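Local coordinates for protein nucleoporin nup120 (Schizosaccharomyces pombe, PDB 4GQ2) that serves as a structural component of the nuclear pore complex, whose nucleoporins can also dock transiently associated nuclear transport factors, at residues D661-S666 against P790-V795. Sequence-based numbering, arbitrary orientation.
Sequences DIYNHS and PLHATV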
loop_
_atom_site.group_PDB
_atom_site.type_symbol
_atom_site.label_atom_id
_atom_site.label_comp_id
_atom_site.label_asym_id
_atom_site.label_seq_id
_atom_site.Cartn_x
_atom_site.Cartn_y
_atom_site.Cartn_z
ATOM N N ASP A 661 -18.968 7.860 -16.673
ATOM C CA ASP A 661 -20.333 7.788 -16.160
ATOM C C ASP A 661 -20.359 7.704 -14.636
ATOM O O ASP A 661 -19.346 7.412 -13.991
ATOM C CB ASP A 661 -21.075 6.583 -16.748
ATOM C CG ASP A 661 -22.153 6.983 -17.736
ATOM O OD1 ASP A 661 -22.442 8.191 -17.856
ATOM O OD2 ASP A 661 -22.723 6.083 -18.386
ATOM N N ILE A 662 -21.521 7.973 -14.061
ATOM C CA ILE A 662 -21.694 7.775 -12.633
ATOM C C ILE A 662 -22.846 6.805 -12.400
ATOM O O ILE A 662 -23.940 6.975 -12.941
ATOM C CB ILE A 662 -21.855 9.111 -11.854
ATOM C CG1 ILE A 662 -21.643 8.882 -10.347
ATOM C CG2 ILE A 662 -23.195 9.776 -12.150
ATOM C CD1 ILE A 662 -21.383 10.140 -9.543
ATOM N N TYR A 663 -22.569 5.762 -11.628
ATOM C CA TYR A 663 -23.598 4.817 -11.247
ATOM C C TYR A 663 -24.178 5.216 -9.908
ATOM O O TYR A 663 -23.673 6.131 -9.249
ATOM C CB TYR A 663 -23.054 3.390 -11.236
ATOM C CG TYR A 663 -22.862 2.850 -12.630
ATOM C CD1 TYR A 663 -23.900 2.197 -13.294
ATOM C CD2 TYR A 663 -21.657 3.020 -13.306
ATOM C CE1 TYR A 663 -23.735 1.712 -14.581
ATOM C CE2 TYR A 663 -21.482 2.538 -14.593
ATOM C CZ TYR A 663 -22.521 1.885 -15.224
ATOM O OH TYR A 663 -22.349 1.407 -16.501
ATOM N N ASN A 664 -25.254 4.543 -9.519
ATOM C CA ASN A 664 -25.928 4.853 -8.277
ATOM C C ASN A 664 -25.078 4.429 -7.087
ATOM O O ASN A 664 -24.648 3.276 -6.999
ATOM C CB ASN A 664 -27.295 4.176 -8.245
ATOM C CG ASN A 664 -28.088 4.397 -9.527
ATOM O OD1 ASN A 664 -28.134 3.530 -10.398
ATOM N ND2 ASN A 664 -28.704 5.569 -9.652
ATOM N N HIS A 665 -24.807 5.381 -6.196
ATOM C CA HIS A 665 -24.152 5.087 -4.928
ATOM C C HIS A 665 -25.034 4.195 -4.118
ATOM O O HIS A 665 -26.255 4.379 -4.091
ATOM C CB HIS A 665 -23.861 6.366 -4.167
ATOM C CG HIS A 665 -23.186 6.137 -2.839
ATOM N ND1 HIS A 665 -21.889 5.788 -2.738
ATOM C CD2 HIS A 665 -23.678 6.211 -1.539
ATOM C CE1 HIS A 665 -21.565 5.648 -1.438
ATOM N NE2 HIS A 665 -22.660 5.909 -0.706
ATOM N N SER A 666 -24.434 3.219 -3.445
ATOM C CA SER A 666 -25.214 2.151 -2.839
ATOM C C SER A 666 -25.315 2.174 -1.328
ATOM O O SER A 666 -24.476 2.750 -0.633
ATOM C CB SER A 666 -24.692 0.786 -3.280
ATOM O OG SER A 666 -25.281 -0.246 -2.501
ATOM N N PRO A 790 -21.658 -4.845 -9.541
ATOM C CA PRO A 790 -21.229 -3.756 -8.651
ATOM C C PRO A 790 -19.728 -3.493 -8.725
ATOM O O PRO A 790 -19.269 -2.429 -8.299
ATOM C CB PRO A 790 -21.602 -4.262 -7.254
ATOM C CG PRO A 790 -21.689 -5.743 -7.397
ATOM C CD PRO A 790 -22.232 -5.968 -8.781
ATOM N N LEU A 791 -18.974 -4.452 -9.262
ATOM C CA LEU A 791 -17.541 -4.262 -9.480
ATOM C C LEU A 791 -17.273 -3.131 -10.470
ATOM O O LEU A 791 -16.617 -2.149 -10.119
ATOM C CB LEU A 791 -16.875 -5.556 -9.938
ATOM C CG LEU A 791 -15.422 -5.477 -10.418
ATOM C CD1 LEU A 791 -14.478 -4.972 -9.334
ATOM C CD2 LEU A 791 -14.989 -6.849 -10.915
ATOM N N HIS A 792 -17.790 -3.266 -11.693
ATOM C CA HIS A 792 -17.644 -2.230 -12.715
ATOM C C HIS A 792 -18.206 -0.891 -12.286
ATOM O O HIS A 792 -17.649 0.163 -12.622
ATOM C CB HIS A 792 -18.282 -2.680 -14.030
ATOM C CG HIS A 792 -18.132 -1.673 -15.146
ATOM N ND1 HIS A 792 -17.028 -1.606 -15.915
ATOM C CD2 HIS A 792 -18.975 -0.652 -15.579
ATOM C CE1 HIS A 792 -17.161 -0.604 -16.807
ATOM N NE2 HIS A 792 -18.351 -0.019 -16.599
ATOM N N ALA A 793 -19.308 -0.909 -11.538
ATOM C CA ALA A 793 -19.944 0.339 -11.110
ATOM C C ALA A 793 -19.100 1.070 -10.077
ATOM O O ALA A 793 -18.995 2.292 -10.116
ATOM C CB ALA A 793 -21.355 0.088 -10.581
ATOM N N THR A 794 -18.506 0.323 -9.150
ATOM C CA THR A 794 -17.673 0.930 -8.107
ATOM C C THR A 794 -16.411 1.561 -8.706
ATOM O O THR A 794 -16.089 2.721 -8.421
ATOM C CB THR A 794 -17.366 -0.072 -6.983
ATOM O OG1 THR A 794 -18.606 -0.571 -6.467
ATOM C CG2 THR A 794 -16.582 0.581 -5.841
ATOM N N VAL A 795 -15.731 0.817 -9.574
ATOM C CA VAL A 795 -14.580 1.350 -10.286
ATOM C C VAL A 795 -14.965 2.665 -10.958
ATOM O O VAL A 795 -14.414 3.724 -10.626
ATOM C CB VAL A 795 -14.032 0.348 -11.320
ATOM C CG1 VAL A 795 -12.840 0.945 -12.053
ATOM C CG2 VAL A 795 -13.640 -0.959 -10.641
#
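Tyr663 carries the contact, setting its side chain against the first turn of helix 790-803, with Ala793 CB meeting the ring obliquely. The two backbones come close here, the CA atoms of Tyr663 and Ala793 5.8 Å apart, and a residue as small as alanine suits the place because it lets the ring settle almost onto the helix backbone. Ala793 CB packs 3.8 Å from Tyr663 CG, and the CD2 side of the ring also reaches Ala793 CA, at 3.9 Å. With CG anti to its own carbonyl carbon (chi1 -74°), the ring swings across the helix toward His792. There Tyr663 OH comes to 4.1 Å from His792 CD2, at the edge of the imidazole, a van der Waals contact between two partly exposed side chains. Cys782, Ile796 and Ser797 also touch the tyrosine; an alanine here would keep only the CB contact with Ala793 and would probably leave a gap where the ring lay. Beyond Tyr663, in the Nup120 helical domain, residues 664-665 of the connection between helices 646-658 and 672-703 pair antiparallel with 780-781, and Asn664 OD1 accepts from Phe783 N. Thr794, just past the first helical turn, suits its place because its hydroxyl can both give and take: OG1 donates to Pro790 O at 2.7 Å, which also takes Thr794 N, and accepts from Ser780 N.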